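Local structure of putative aldehyde dehydrogenase (Burkholderia cenocepacia, 4YWE) at the interface of chains A and B. The protein probably oxidises aldehydes with NAD or NADP as the acceptor, as a member of the aldehyde dehydrogenase family. Numbering follows the deposited sequence. Chains: chain A/B, Putative aldehyde dehydrogenase.

The interface of chains A and B. Residues chain A 140, 484, 486-487; chain B 427, 430-431, 434.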
ATOM      1  N   THR A 140       2.803 -11.869  16.263  1.00 16.72           N
ATOM      2  CA  THR A 140       2.729 -10.558  15.631  1.00 14.99           C
ATOM      3  C   THR A 140       3.885 -10.413  14.648  1.00 14.49           C
ATOM      4  O   THR A 140       5.054 -10.499  15.028  1.00 14.52           O
ATOM      5  CB  THR A 140       2.771  -9.411  16.657  1.00 15.12           C
ATOM      6  OG1 THR A 140       1.568  -9.421  17.436  1.00 17.27           O
ATOM      7  CG2 THR A 140       2.888  -8.072  15.944  1.00 17.65           C
ATOM      8  N   ILE A 484       7.216 -12.117  15.965  1.00 15.11           N
ATOM      9  CA  ILE A 484       7.194 -12.174  17.421  1.00 15.90           C
ATOM     10  C   ILE A 484       6.196 -13.212  17.924  1.00 14.58           C
ATOM     11  O   ILE A 484       4.993 -13.081  17.704  1.00 14.70           O
ATOM     12  CB  ILE A 484       6.865 -10.797  18.023  1.00 14.20           C
ATOM     13  CG1 ILE A 484       7.700  -9.704  17.355  1.00  9.79           C
ATOM     14  CG2 ILE A 484       7.081 -10.812  19.529  1.00 11.86           C
ATOM     15  CD1 ILE A 484       7.251  -8.301  17.704  1.00 10.16           C
ATOM     16  N   HIS A 486       4.380 -14.345  21.007  1.00 19.40           N
ATOM     17  CA  HIS A 486       4.074 -13.774  22.314  1.00 14.08           C
ATOM     18  C   HIS A 486       2.906 -14.469  23.007  1.00 15.74           C
ATOM     19  O   HIS A 486       2.688 -14.283  24.203  1.00 15.52           O
ATOM     20  CB  HIS A 486       3.780 -12.276  22.176  1.00 13.20           C
ATOM     21  CG  HIS A 486       2.801 -11.948  21.091  1.00 13.25           C
ATOM     22  ND1 HIS A 486       1.473 -12.312  21.151  1.00 14.05           N
ATOM     23  CD2 HIS A 486       2.958 -11.288  19.919  1.00 15.56           C
ATOM     24  CE1 HIS A 486       0.853 -11.890  20.064  1.00 17.05           C
ATOM     25  NE2 HIS A 486       1.731 -11.263  19.301  1.00 16.84           N
ATOM     26  N   GLY A 487       2.159 -15.272  22.257  1.00 20.41           N
ATOM     27  CA  GLY A 487       1.017 -15.972  22.814  1.00 22.23           C
ATOM     28  C   GLY A 487      -0.225 -15.106  22.870  1.00 26.13           C
ATOM     29  O   GLY A 487      -1.240 -15.483  23.456  1.00 30.04           O
ATOM     30  OXT GLY A 487      -0.248 -13.999  22.332  1.00 26.10           O
TER
ATOM     31  N   ALA B 427       6.621 -10.496  25.729  1.00 16.64           N
ATOM     32  CA  ALA B 427       5.438 -11.232  25.299  1.00 21.76           C
ATOM     33  C   ALA B 427       4.182 -10.597  25.881  1.00 15.92           C
ATOM     34  O   ALA B 427       3.170 -10.458  25.195  1.00 16.68           O
ATOM     35  CB  ALA B 427       5.538 -12.696  25.710  1.00 17.33           C
ATOM     36  N   MET B 430       3.114  -7.338  23.959  1.00 24.18           N
ATOM     37  CA  MET B 430       2.406  -7.575  22.708  1.00 23.03           C
ATOM     38  C   MET B 430       1.073  -8.281  22.935  1.00 23.22           C
ATOM     39  O   MET B 430       0.108  -8.038  22.212  1.00 15.32           O
ATOM     40  CB  MET B 430       3.279  -8.384  21.749  1.00 28.48           C
ATOM     41  CG  MET B 430       4.483  -7.622  21.224  1.00 35.48           C
ATOM     42  SD  MET B 430       4.039  -6.020  20.522  1.00 40.78           S
ATOM     43  CE  MET B 430       2.899  -6.510  19.230  1.00 37.18           C
ATOM     44  N   ARG B 431       1.021  -9.155  23.937  1.00 21.90           N
ATOM     45  CA  ARG B 431      -0.222  -9.834  24.291  1.00 20.17           C
ATOM     46  C   ARG B 431      -1.304  -8.826  24.653  1.00 16.73           C
ATOM     47  O   ARG B 431      -2.406  -8.857  24.110  1.00 18.62           O
ATOM     48  CB  ARG B 431      -0.011 -10.797  25.458  1.00 23.84           C
ATOM     49  CG  ARG B 431       0.229 -12.237  25.055  1.00 26.24           C
ATOM     50  CD  ARG B 431      -0.132 -13.180  26.196  1.00 27.68           C
ATOM     51  NE  ARG B 431       0.469 -12.771  27.463  1.00 16.07           N
ATOM     52  CZ  ARG B 431       1.699 -13.099  27.844  1.00 20.14           C
ATOM     53  NH1 ARG B 431       2.466 -13.837  27.053  1.00 18.06           N
ATOM     54  NH2 ARG B 431       2.167 -12.686  29.014  1.00 19.15           N
ATOM     55  N   ARG B 434      -2.616  -6.311  21.809  1.00 14.36           N
ATOM     56  CA  ARG B 434      -3.636  -6.871  20.930  1.00 22.24           C
ATOM     57  C   ARG B 434      -4.983  -6.989  21.646  1.00 18.88           C
ATOM     58  O   ARG B 434      -6.036  -6.861  21.023  1.00 19.61           O
ATOM     59  CB  ARG B 434      -3.200  -8.239  20.400  1.00 24.89           C
ATOM     60  CG  ARG B 434      -1.830  -8.245  19.735  1.00 32.97           C
ATOM     61  CD  ARG B 434      -1.766  -7.299  18.547  1.00 36.96           C
ATOM     62  NE  ARG B 434      -2.099  -7.966  17.290  1.00 42.05           N
ATOM     63  CZ  ARG B 434      -3.313  -7.990  16.753  1.00 42.78           C
ATOM     64  NH1 ARG B 434      -3.518  -8.623  15.605  1.00 43.35           N
ATOM     65  NH2 ARG B 434      -4.324  -7.380  17.358  1.00 39.46           N
TER
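The imidazole of A:His486 has CB of A:Thr140 at its edge, in plane, while CB of B:Met430 sits over one face, offset toward the CG–CD2 rim, 3.4 Å from CD2 of A:His486. The guanidinium of B:Arg434 meets the hydroxyl OG1 of A:Thr140 at its edge, tip to tip but with NE still 3.9 Å from that oxygen; that of B:Arg431 carries the carbonyl O of B:Ala427 over the rim of one face and stands 64° from the imidazole plane. Both ring nitrogens of A:His486 are held within chain A. ND1 donates nearly in the ring plane to the terminal carboxylate OXT of A:Gly487 at 2.7 Å, and NE2 shares a hydrogen bond of 2.6 Å with A:Thr140 OG1, so bonds at both nitrogens hold the ring's rotation. With CG tucked between the two backbone arms (chi1 49°), the ring lies where both nitrogens find these partners. The carboxylate might favour a protonated ring, although two neighbouring arginines could oppose this.

B:Arg431 runs antiparallel alongside A:His486, and a bend at chi3 (-49°) turns its tip back toward the carbonyl. NH1 donates a hydrogen bond to the backbone O of A:His486 (2.9 Å), almost along the C=O axis, with the oxygen near the guanidinium plane. B:Met430, bent at chi2 and chi3, lays its terminal methyl CE 3.6 Å from CG2 of A:Thr140, and B:Ala427 closes the other end, its CA 3.7 Å from A:His486 CB.

Here the C-terminal tail following strand 477-485 of one subunit docks on helix 426-435 of the other. Repeated by two-fold symmetry, its centre about 40 Å from A:Glu256, the predicted active-site residue, this patch probably serves subunit assembly rather than catalysis.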